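Local coordinates for protein B-N-acetylhexosaminidase (Streptomyces plicatus, PDB 5FCZ) that probably hydrolyses terminal, non-reducing N-acetylhexosamine residues from glycoconjugates and oligosaccharides, as a family 20 glycoside hydrolase, at residues A162-S167 against A445-E450; Y313-G318 against V348-L353; L400-T405 against L412-Y417. All blocks are in the same frame, centred on the assembly; numbering follows the deposited sequence.

Interaction 1 (A162-S167 against A445-E450); sequences AMLDVS and APLWTE. With TNX (1,5-anhydro-2-deoxy-2-(ethanethioylamino)-D-arabino-hex-1-enitol), chain B.
The methyl group of Met163 sits almost squarely on the six-membered ring of Trp448: CE lies 3.4 Å from the ring centroid and only 5° off its normal. The bound TNX takes the opposite face, with its O4 toward the rim, 3.3 Å from Trp448 CD2, so the indole is held between a thioether and the sugar analogue. The bend at chi3 (81°) turns the Met163 methyl onto the ring, and SD follows over the same face in a Met-aromatic contact.

Strands 159-165 and 440-447, the first and last of the TIM barrel, run parallel here and close it. Met163 N bonds to Ala445 O, Leu447 N to Met163 O and Asp165 N to Leu447 O; a water also bridges Met163 O and Ala445 O. At the strands' C-terminal ends, side chains join the bonding. Thr449 N donates to Asp165 OD2 (2.9 Å, nearly straight at 172°) from above the carboxylate plane, and Thr449 OG1 donates to Asp165 O at 2.8 Å. Arg168 NH1 forms a salt bridge with the same OD2. Glu450 OE2 accepts from TNX O4 at 2.7 Å.

A serine at Trp448 would probably cost the ligand the flat surface it lies on, and Met163 CE the face it rests on. The Asp165 carboxylate, held by Thr449 N and Arg168, probably steadies the turn that carries Trp448 and Glu450 to the ligand.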
loop_
_atom_site.group_PDB
_atom_site.type_symbol
_atom_site.label_atom_id
_atom_site.label_comp_id
_atom_site.label_asym_id
_atom_site.label_seq_id
_atom_site.Cartn_x
_atom_site.Cartn_y
_atom_site.Cartn_z
ATOM N N ALA A 162 -0.483 1.467 -0.714
ATOM C CA ALA A 162 0.214 0.742 -1.758
ATOM C C ALA A 162 -0.856 0.069 -2.577
ATOM O O ALA A 162 -1.844 -0.420 -2.019
ATOM C CB ALA A 162 1.169 -0.286 -1.161
ATOM N N MET A 163 -0.708 0.105 -3.885
ATOM C CA MET A 163 -1.679 -0.499 -4.773
ATOM C C MET A 163 -1.022 -1.696 -5.415
ATOM O O MET A 163 0.163 -1.640 -5.776
ATOM C CB MET A 163 -2.151 0.456 -5.870
ATOM C CG MET A 163 -3.335 -0.065 -6.712
ATOM S SD MET A 163 -3.518 0.717 -8.341
ATOM C CE MET A 163 -2.277 -0.223 -9.232
ATOM N N LEU A 164 -1.804 -2.761 -5.580
ATOM C CA LEU A 164 -1.430 -3.858 -6.455
ATOM C C LEU A 164 -2.465 -4.002 -7.552
ATOM O O LEU A 164 -3.669 -3.990 -7.291
ATOM C CB LEU A 164 -1.280 -5.176 -5.706
ATOM C CG LEU A 164 -0.639 -6.290 -6.550
ATOM C CD1 LEU A 164 0.779 -5.922 -7.035
ATOM C CD2 LEU A 164 -0.631 -7.618 -5.798
ATOM N N ASP A 165 -1.977 -4.123 -8.783
ATOM C CA ASP A 165 -2.808 -4.357 -9.953
ATOM C C ASP A 165 -2.887 -5.874 -10.124
ATOM O O ASP A 165 -1.863 -6.535 -10.354
ATOM C CB ASP A 165 -2.200 -3.617 -11.159
ATOM C CG ASP A 165 -2.742 -4.066 -12.508
ATOM O OD1 ASP A 165 -3.770 -4.799 -12.566
ATOM O OD2 ASP A 165 -2.081 -3.684 -13.519
ATOM N N VAL A 166 -4.083 -6.433 -9.929
ATOM C CA VAL A 166 -4.299 -7.863 -10.105
ATOM C C VAL A 166 -5.112 -8.125 -11.356
ATOM O O VAL A 166 -5.419 -9.292 -11.670
ATOM C CB VAL A 166 -4.939 -8.536 -8.867
ATOM C CG1 VAL A 166 -4.000 -8.435 -7.642
ATOM C CG2 VAL A 166 -6.317 -7.980 -8.573
ATOM N N SER A 167 -5.412 -7.065 -12.120
ATOM C CA SER A 167 -6.174 -7.220 -13.349
ATOM C C SER A 167 -5.269 -7.591 -14.501
ATOM O O SER A 167 -5.647 -8.423 -15.328
ATOM C CB SER A 167 -6.927 -5.941 -13.694
ATOM O OG SER A 167 -7.775 -5.562 -12.643
ATOM N N ALA A 445 1.902 4.418 -3.433
ATOM C CA ALA A 445 2.846 3.804 -4.372
ATOM C C ALA A 445 2.124 2.709 -5.140
ATOM O O ALA A 445 1.898 1.619 -4.592
ATOM C CB ALA A 445 4.049 3.207 -3.631
ATOM N N PRO A 446 1.734 2.931 -6.383
ATOM C CA PRO A 446 1.058 1.876 -7.138
ATOM C C PRO A 446 2.035 1.005 -7.898
ATOM O O PRO A 446 3.072 1.458 -8.388
ATOM C CB PRO A 446 0.167 2.650 -8.125
ATOM C CG PRO A 446 0.261 4.094 -7.733
ATOM C CD PRO A 446 1.633 4.218 -7.085
ATOM N N LEU A 447 1.666 -0.264 -8.010
ATOM C CA LEU A 447 2.460 -1.226 -8.756
ATOM C C LEU A 447 1.573 -1.865 -9.822
ATOM O O LEU A 447 0.847 -2.820 -9.532
ATOM C CB LEU A 447 3.055 -2.255 -7.826
ATOM C CG LEU A 447 3.839 -3.380 -8.479
ATOM C CD1 LEU A 447 4.881 -2.785 -9.411
ATOM C CD2 LEU A 447 4.465 -4.220 -7.345
ATOM N N TRP A 448 1.647 -1.346 -11.052
ATOM C CA TRP A 448 0.872 -1.883 -12.171
ATOM C C TRP A 448 1.572 -3.104 -12.747
ATOM O O TRP A 448 2.798 -3.223 -12.676
ATOM C CB TRP A 448 0.674 -0.817 -13.256
ATOM C CG TRP A 448 0.025 0.415 -12.736
ATOM C CD1 TRP A 448 0.653 1.532 -12.303
ATOM C CD2 TRP A 448 -1.368 0.642 -12.564
ATOM N NE1 TRP A 448 -0.259 2.454 -11.861
ATOM C CE2 TRP A 448 -1.516 1.934 -12.017
ATOM C CE3 TRP A 448 -2.522 -0.128 -12.813
ATOM C CZ2 TRP A 448 -2.773 2.492 -11.728
ATOM C CZ3 TRP A 448 -3.761 0.422 -12.534
ATOM C CH2 TRP A 448 -3.880 1.726 -12.013
ATOM N N THR A 449 0.789 -4.039 -13.300
ATOM C CA THR A 449 1.376 -5.319 -13.683
ATOM C C THR A 449 1.255 -5.664 -15.187
ATOM O O THR A 449 1.261 -6.839 -15.550
ATOM C CB THR A 449 0.803 -6.421 -12.788
ATOM O OG1 THR A 449 -0.626 -6.481 -12.877
ATOM C CG2 THR A 449 1.176 -6.154 -11.354
ATOM N N GLU A 450 1.256 -4.676 -16.106
ATOM C CA GLU A 450 1.349 -5.032 -17.532
ATOM C C GLU A 450 2.510 -5.975 -17.807
ATOM O O GLU A 450 2.406 -6.871 -18.658
ATOM C CB GLU A 450 1.517 -3.808 -18.432
ATOM C CG GLU A 450 0.241 -3.058 -18.688
ATOM C CD GLU A 450 -0.011 -1.989 -17.638
ATOM O OE1 GLU A 450 0.565 -2.058 -16.515
ATOM O OE2 GLU A 450 -0.785 -1.066 -17.947
HETATM C C1 TNX B . -1.888 4.265 -16.810
HETATM S S7 TNX B . -1.937 5.058 -14.131
HETATM C C2 TNX B . -2.917 3.708 -16.207
HETATM C C3 TNX B . -2.916 2.198 -15.937
HETATM C C4 TNX B . -1.521 1.682 -16.369
HETATM C C5 TNX B . -0.425 2.657 -15.883
HETATM C C6 TNX B . 0.922 2.210 -16.431
HETATM C C7 TNX B . -3.573 5.066 -14.457
HETATM C C8 TNX B . -4.573 5.599 -13.453
HETATM N N2 TNX B . -3.938 4.525 -15.614
HETATM O O3 TNX B . -3.979 1.586 -16.604
HETATM O O4 TNX B . -1.336 0.419 -15.815
HETATM O O5 TNX B . -0.635 4.008 -16.336
HETATM O O6 TNX B . 1.943 2.731 -15.623
HETATM O O HOH W 1 2.406 -1.115 -4.475
#

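Interaction 2 (Y313-G318 against V348-L353). With TNX (1,5-anhydro-2-deoxy-2-(ethanethioylamino)-D-arabino-hex-1-enitol), chain B.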
loop_
_atom_site.group_PDB
_atom_site.type_symbol
_atom_site.label_atom_id
_atom_site.label_comp_id
_atom_site.label_asym_id
_atom_site.label_seq_id
_atom_site.Cartn_x
_atom_site.Cartn_y
_atom_site.Cartn_z
ATOM N N TYR A 313 -13.641 3.123 2.285
ATOM C CA TYR A 313 -13.541 3.697 0.943
ATOM C C TYR A 313 -13.770 2.648 -0.138
ATOM O O TYR A 313 -13.360 1.481 0.014
ATOM C CB TYR A 313 -12.157 4.351 0.723
ATOM C CG TYR A 313 -11.659 5.148 1.893
ATOM C CD1 TYR A 313 -10.911 4.550 2.878
ATOM C CD2 TYR A 313 -11.961 6.492 2.026
ATOM C CE1 TYR A 313 -10.450 5.263 3.957
ATOM C CE2 TYR A 313 -11.510 7.224 3.116
ATOM C CZ TYR A 313 -10.761 6.598 4.081
ATOM O OH TYR A 313 -10.318 7.302 5.180
ATOM N N LEU A 314 -14.431 3.085 -1.226
ATOM C CA LEU A 314 -14.493 2.367 -2.505
ATOM C C LEU A 314 -13.928 3.271 -3.594
ATOM O O LEU A 314 -14.313 4.436 -3.707
ATOM C CB LEU A 314 -15.915 1.944 -2.922
ATOM C CG LEU A 314 -16.718 1.009 -2.050
ATOM C CD1 LEU A 314 -18.058 0.619 -2.729
ATOM C CD2 LEU A 314 -15.914 -0.218 -1.739
ATOM N N HIS A 315 -13.028 2.716 -4.392
ATOM C CA HIS A 315 -12.362 3.407 -5.482
ATOM C C HIS A 315 -13.127 3.074 -6.755
ATOM O O HIS A 315 -13.308 1.898 -7.074
ATOM C CB HIS A 315 -10.929 2.903 -5.543
ATOM C CG HIS A 315 -9.936 3.853 -6.139
ATOM N ND1 HIS A 315 -10.068 4.380 -7.405
ATOM C CD2 HIS A 315 -8.751 4.309 -5.661
ATOM C CE1 HIS A 315 -9.029 5.153 -7.663
ATOM N NE2 HIS A 315 -8.216 5.129 -6.621
ATOM N N ILE A 316 -13.602 4.095 -7.472
ATOM C CA ILE A 316 -14.323 3.869 -8.722
ATOM C C ILE A 316 -13.471 4.208 -9.939
ATOM O O ILE A 316 -13.994 4.304 -11.052
ATOM C CB ILE A 316 -15.646 4.662 -8.768
ATOM C CG1 ILE A 316 -15.410 6.172 -8.669
ATOM C CG2 ILE A 316 -16.543 4.251 -7.667
ATOM C CD1 ILE A 316 -16.650 6.968 -8.797
ATOM N N GLY A 317 -12.184 4.426 -9.752
ATOM C CA GLY A 317 -11.310 4.749 -10.852
ATOM C C GLY A 317 -11.606 6.067 -11.539
ATOM O O GLY A 317 -11.500 7.137 -10.926
ATOM N N GLY A 318 -11.970 5.978 -12.815
ATOM C CA GLY A 318 -12.254 7.120 -13.655
ATOM C C GLY A 318 -11.123 7.556 -14.572
ATOM O O GLY A 318 -11.268 8.563 -15.270
ATOM N N VAL A 348 -13.491 7.288 -3.794
ATOM C CA VAL A 348 -12.163 7.641 -4.264
ATOM C C VAL A 348 -12.176 7.469 -5.778
ATOM O O VAL A 348 -12.769 6.514 -6.295
ATOM C CB VAL A 348 -11.064 6.763 -3.616
ATOM C CG1 VAL A 348 -9.651 7.252 -4.007
ATOM C CG2 VAL A 348 -11.210 6.732 -2.108
ATOM N N GLY A 349 -11.542 8.408 -6.483
ATOM C CA GLY A 349 -11.344 8.292 -7.907
ATOM C C GLY A 349 -9.971 8.812 -8.271
ATOM O O GLY A 349 -9.369 9.588 -7.538
ATOM N N TRP A 350 -9.482 8.370 -9.418
ATOM C CA TRP A 350 -8.312 9.009 -9.993
ATOM C C TRP A 350 -8.656 10.477 -10.271
ATOM O O TRP A 350 -9.823 10.852 -10.306
ATOM C CB TRP A 350 -7.874 8.256 -11.255
ATOM C CG TRP A 350 -7.488 6.806 -11.006
ATOM C CD1 TRP A 350 -8.208 5.674 -11.344
ATOM C CD2 TRP A 350 -6.286 6.334 -10.381
ATOM N NE1 TRP A 350 -7.519 4.540 -10.961
ATOM C CE2 TRP A 350 -6.343 4.915 -10.363
ATOM C CE3 TRP A 350 -5.168 6.970 -9.837
ATOM C CZ2 TRP A 350 -5.318 4.133 -9.819
ATOM C CZ3 TRP A 350 -4.155 6.194 -9.293
ATOM C CH2 TRP A 350 -4.236 4.793 -9.284
ATOM N N HIS A 351 -7.634 11.325 -10.445
ATOM C CA HIS A 351 -7.879 12.773 -10.401
ATOM C C HIS A 351 -8.629 13.307 -11.633
ATOM O O HIS A 351 -9.013 14.488 -11.651
ATOM C CB HIS A 351 -6.560 13.549 -10.207
ATOM C CG HIS A 351 -5.712 13.597 -11.432
ATOM N ND1 HIS A 351 -4.761 12.646 -11.708
ATOM C CD2 HIS A 351 -5.699 14.461 -12.477
ATOM C CE1 HIS A 351 -4.193 12.921 -12.863
ATOM N NE2 HIS A 351 -4.753 14.011 -13.352
ATOM N N GLN A 352 -8.854 12.486 -12.657
ATOM C CA GLN A 352 -9.841 12.833 -13.671
ATOM C C GLN A 352 -11.196 13.135 -13.060
ATOM O O GLN A 352 -12.009 13.845 -13.658
ATOM C CB GLN A 352 -9.980 11.692 -14.679
ATOM C CG GLN A 352 -8.841 11.616 -15.635
ATOM C CD GLN A 352 -7.570 11.150 -15.030
ATOM O OE1 GLN A 352 -7.568 10.348 -14.112
ATOM N NE2 GLN A 352 -6.462 11.638 -15.554
ATOM N N LEU A 353 -11.486 12.573 -11.894
ATOM C CA LEU A 353 -12.736 12.911 -11.215
ATOM C C LEU A 353 -12.776 14.395 -10.829
ATOM O O LEU A 353 -13.858 14.984 -10.727
ATOM C CB LEU A 353 -12.924 12.016 -9.977
ATOM C CG LEU A 353 -14.273 12.135 -9.234
ATOM C CD1 LEU A 353 -15.466 11.689 -10.079
ATOM C CD2 LEU A 353 -14.237 11.355 -7.954
HETATM C C1 TNX B . -1.888 4.265 -16.810
HETATM S S7 TNX B . -1.937 5.058 -14.131
HETATM C C2 TNX B . -2.917 3.708 -16.207
HETATM C C3 TNX B . -2.916 2.198 -15.937
HETATM C C4 TNX B . -1.521 1.682 -16.369
HETATM C C5 TNX B . -0.425 2.657 -15.883
HETATM C C6 TNX B . 0.922 2.210 -16.431
HETATM C C7 TNX B . -3.573 5.066 -14.457
HETATM C C8 TNX B . -4.573 5.599 -13.453
HETATM N N2 TNX B . -3.938 4.525 -15.614
HETATM O O3 TNX B . -3.979 1.586 -16.604
HETATM O O4 TNX B . -1.336 0.419 -15.815
HETATM O O5 TNX B . -0.635 4.008 -16.336
HETATM O O6 TNX B . 1.943 2.731 -15.623
#
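Val348 and Leu314 start the backbone bonding between neighbouring parallel strands: Val348 N reaches Leu314 O at 3.0 Å, and Ile316 N returns to Val348 O at 2.8 Å. A third bond, Trp350 N to Gly317 O (2.8 Å), carries the pairing past the single bridge of His315 with Val348. Strand 313-315, helix 326-342 and strand 346-350 form one beta-alpha-beta unit of the TIM barrel, and this contact is the pairing of its two strands.

The aromatic contacts come next. With CG roughly opposite the backbone N (chi1 -154°), the His315 ring is carried over toward Trp350. It turns its edge to the face of Trp350, their planes at 54° and CE1 leading, with the His315 centroid 4.7 Å from that of the Trp350 five-membered ring. Val348 CG1 covers one face of the imidazole, 3.8 Å from its centroid. On the side of the indole away from His315, the thioacetyl methyl C8 of TNX lies over the ring system, 3.6 Å from Trp350 CD2.

Polar bonds fix both rings. Gly317 N donates to His315 ND1 in the ring plane, while NE2 of the same imidazole bonds Gln365 OE1; Trp350 NE1 goes to Glu250 OE2.

Glycines let the backbone come close: Gly317 CA lies 3.3 Å from Trp350 CD1, and both Gly317 and Gly318 have positive phi; in Gly318 a CB would also jam against the preceding carbonyl. A CB on Gly349 would press on Gly317 O. Beyond them, Gly318 O touches Gln352 CB.

With a bond at each imidazole nitrogen, His315 is probably kept from turning, its edge set against one face of Trp350 while the opposite face meets the ligand's thioacetyl methyl, consistent with the indole lining the pocket for the 2-acetamido group of a substrate.

Interaction 3 (L400-T405 against L412-Y417). With TNX (1,5-anhydro-2-deoxy-2-(ethanethioylamino)-D-arabino-hex-1-enitol), chain B.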
loop_
_atom_site.group_PDB
_atom_site.type_symbol
_atom_site.label_atom_id
_atom_site.label_comp_id
_atom_site.label_asym_id
_atom_site.label_seq_id
_atom_site.Cartn_x
_atom_site.Cartn_y
_atom_site.Cartn_z
ATOM N N LEU A 400 5.733 2.139 -9.020
ATOM C CA LEU A 400 6.771 1.111 -8.909
ATOM C C LEU A 400 6.918 0.285 -10.178
ATOM O O LEU A 400 7.931 -0.400 -10.332
ATOM C CB LEU A 400 6.482 0.202 -7.714
ATOM C CG LEU A 400 6.274 1.004 -6.427
ATOM C CD1 LEU A 400 5.697 0.140 -5.326
ATOM C CD2 LEU A 400 7.574 1.661 -5.992
ATOM N N ASP A 401 5.977 0.373 -11.113
ATOM C CA ASP A 401 6.168 -0.291 -12.393
ATOM C C ASP A 401 7.066 0.483 -13.345
ATOM O O ASP A 401 7.386 -0.051 -14.406
ATOM C CB ASP A 401 4.821 -0.542 -13.085
ATOM C CG ASP A 401 4.074 0.749 -13.396
ATOM O OD1 ASP A 401 4.108 1.668 -12.537
ATOM O OD2 ASP A 401 3.472 0.855 -14.491
ATOM N N MET A 402 7.465 1.717 -13.015
ATOM C CA MET A 402 8.293 2.534 -13.905
ATOM C C MET A 402 9.771 2.129 -13.813
ATOM O O MET A 402 10.325 1.994 -12.714
ATOM C CB MET A 402 8.142 4.020 -13.557
ATOM C CG MET A 402 8.169 4.910 -14.775
ATOM S SD MET A 402 6.756 4.617 -15.893
ATOM C CE MET A 402 5.299 4.881 -14.858
ATOM N N LYS A 403 10.403 1.953 -14.975
ATOM C CA LYS A 403 11.806 1.590 -15.051
ATOM C C LYS A 403 12.665 2.570 -14.285
ATOM O O LYS A 403 12.385 3.770 -14.230
ATOM C CB LYS A 403 12.287 1.570 -16.509
ATOM C CG LYS A 403 11.611 0.582 -17.384
ATOM C CD LYS A 403 12.372 0.352 -18.657
ATOM C CE LYS A 403 11.491 -0.284 -19.733
ATOM N NZ LYS A 403 11.915 -1.679 -20.048
ATOM N N TYR A 404 13.763 2.042 -13.751
ATOM C CA TYR A 404 14.737 2.864 -13.037
ATOM C C TYR A 404 15.590 3.656 -14.017
ATOM O O TYR A 404 15.872 4.839 -13.797
ATOM C CB TYR A 404 15.649 1.983 -12.172
ATOM C CG TYR A 404 14.963 1.124 -11.140
ATOM C CD1 TYR A 404 14.537 1.672 -9.942
ATOM C CD2 TYR A 404 14.786 -0.239 -11.340
ATOM C CE1 TYR A 404 13.934 0.903 -9.002
ATOM C CE2 TYR A 404 14.183 -1.027 -10.382
ATOM C CZ TYR A 404 13.765 -0.446 -9.222
ATOM O OH TYR A 404 13.152 -1.191 -8.266
ATOM N N THR A 405 16.006 2.984 -15.087
ATOM C CA THR A 405 16.845 3.504 -16.145
ATOM C C THR A 405 16.343 2.896 -17.443
ATOM O O THR A 405 15.494 2.008 -17.434
ATOM C CB THR A 405 18.304 3.109 -15.978
ATOM O OG1 THR A 405 18.437 1.747 -16.431
ATOM C CG2 THR A 405 18.729 3.229 -14.533
ATOM N N LEU A 412 7.626 -0.123 -17.354
ATOM C CA LEU A 412 7.319 0.845 -18.402
ATOM C C LEU A 412 8.181 2.101 -18.272
ATOM O O LEU A 412 8.918 2.297 -17.303
ATOM C CB LEU A 412 5.845 1.223 -18.346
ATOM C CG LEU A 412 4.830 0.057 -18.450
ATOM C CD1 LEU A 412 3.365 0.570 -18.369
ATOM C CD2 LEU A 412 5.037 -0.716 -19.704
ATOM N N SER A 413 8.088 2.968 -19.284
ATOM C CA SER A 413 8.854 4.210 -19.287
ATOM C C SER A 413 8.039 5.399 -19.773
ATOM O O SER A 413 8.604 6.472 -19.986
ATOM C CB SER A 413 10.116 4.067 -20.174
ATOM O OG SER A 413 9.758 3.623 -21.468
ATOM N N TRP A 414 6.737 5.253 -19.953
ATOM C CA TRP A 414 5.960 6.356 -20.483
ATOM C C TRP A 414 6.096 7.605 -19.622
ATOM O O TRP A 414 5.902 8.717 -20.115
ATOM C CB TRP A 414 4.500 5.936 -20.612
ATOM C CG TRP A 414 3.749 5.717 -19.319
ATOM C CD1 TRP A 414 3.527 4.525 -18.703
ATOM C CD2 TRP A 414 3.091 6.713 -18.517
ATOM N NE1 TRP A 414 2.769 4.713 -17.558
ATOM C CE2 TRP A 414 2.492 6.047 -17.424
ATOM C CE3 TRP A 414 2.957 8.096 -18.613
ATOM C CZ2 TRP A 414 1.763 6.722 -16.429
ATOM C CZ3 TRP A 414 2.234 8.768 -17.629
ATOM C CH2 TRP A 414 1.635 8.071 -16.548
ATOM N N ALA A 415 6.417 7.446 -18.340
ATOM C CA ALA A 415 6.609 8.564 -17.433
ATOM C C ALA A 415 8.081 8.935 -17.284
ATOM O O ALA A 415 8.447 9.624 -16.320
ATOM C CB ALA A 415 6.020 8.234 -16.050
ATOM N N GLY A 416 8.932 8.454 -18.179
ATOM C CA GLY A 416 10.374 8.610 -18.005
ATOM C C GLY A 416 10.922 7.520 -17.106
ATOM O O GLY A 416 10.274 6.487 -16.851
ATOM N N TYR A 417 12.134 7.764 -16.610
ATOM C CA TYR A 417 12.836 6.836 -15.733
ATOM C C TYR A 417 12.809 7.374 -14.310
ATOM O O TYR A 417 12.905 8.587 -14.099
ATOM C CB TYR A 417 14.274 6.625 -16.243
ATOM C CG TYR A 417 14.242 6.085 -17.645
ATOM C CD1 TYR A 417 13.770 4.789 -17.883
ATOM C CD2 TYR A 417 14.608 6.869 -18.735
ATOM C CE1 TYR A 417 13.690 4.283 -19.152
ATOM C CE2 TYR A 417 14.519 6.368 -20.029
ATOM C CZ TYR A 417 14.063 5.072 -20.230
ATOM O OH TYR A 417 13.961 4.542 -21.497
HETATM C C1 TNX B . -1.888 4.265 -16.810
HETATM S S7 TNX B . -1.937 5.058 -14.131
HETATM C C2 TNX B . -2.917 3.708 -16.207
HETATM C C3 TNX B . -2.916 2.198 -15.937
HETATM C C4 TNX B . -1.521 1.682 -16.369
HETATM C C5 TNX B . -0.425 2.657 -15.883
HETATM C C6 TNX B . 0.922 2.210 -16.431
HETATM C C7 TNX B . -3.573 5.066 -14.457
HETATM C C8 TNX B . -4.573 5.599 -13.453
HETATM N N2 TNX B . -3.938 4.525 -15.614
HETATM O O3 TNX B . -3.979 1.586 -16.604
HETATM O O4 TNX B . -1.336 0.419 -15.815
HETATM O O5 TNX B . -0.635 4.008 -16.336
HETATM O O6 TNX B . 1.943 2.731 -15.623
#
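Leu412 joins the two segments through its backbone on both sides of Met402: its N donates to Asp401 O (3.0 Å), and its O receives Lys403 N at 2.8 Å in a bond that is practically straight (178°). The leucine side chain leaves in another direction, bringing CD1 to 3.5 Å from TNX C6. Across from it, Asp401 OD2 accepts from the ligand's O6 hydroxyl.

Ser413 opens a type I beta turn, closed by Gly416 N bonding back to Ser413 O. Trp414, inside the turn, has CG set between its backbone N and carbonyl carbon (chi1 69°), which swings the indole toward the sugar; NE1 then donates to TNX O6 at 2.9 Å, with the oxygen in the ring plane. O6 is therefore gripped from two sources, as donor to Asp401 and acceptor from Trp414. One face of the indole is covered by Met402, whose SD lies over the five-membered ring in a Met-aromatic contact while CE reaches within 3.7 Å of NE1.

Both segments belong to the long loop that follows strand 389-392, the seventh of the TIM barrel, and runs on to helix 420-424; it supplies the part of the sugar site that holds the C6 hydroxymethyl.

Ala415 CB comes in on the same face of the indole and meets Met402 CE at 3.6 Å. Gly416, whose positive phi would jam a CB against the preceding carbonyl, lays its O 3.4 Å from Met402 CG. Tyr417 runs alongside Lys403, with Lys403 CB at the edge of its ring, 3.8 Å from Tyr417 CD1. Tyr417 CB lies against Tyr404 O, and CD1 of the ring packs on Thr405 C. The lysine stretches onward past this ring, and its NZ bonds to Thr408 O.

In the fold
Interactions 1 and 2 are both buried pairings of neighbouring parallel strands in the same eight-stranded barrel, whereas interaction 3 joins two parts of one loop and is only partly buried. The first two touch: Trp448 CH2 lies 3.6 Å from Trp350 CZ2, so the two indoles adjoin beside the ligand. Interaction 3 meets interaction 1 through a probable hydrogen bond from Leu400 N to Pro446 O, and stays about 8 Å from interaction 2 at the nearest atoms. All three touch TNX with different chemistry: interaction 1 offers a ring face and a carboxylate, interaction 2 a ring face for the thioacetyl methyl, and the 400-405 and 412-417 loop mainly polar bonds.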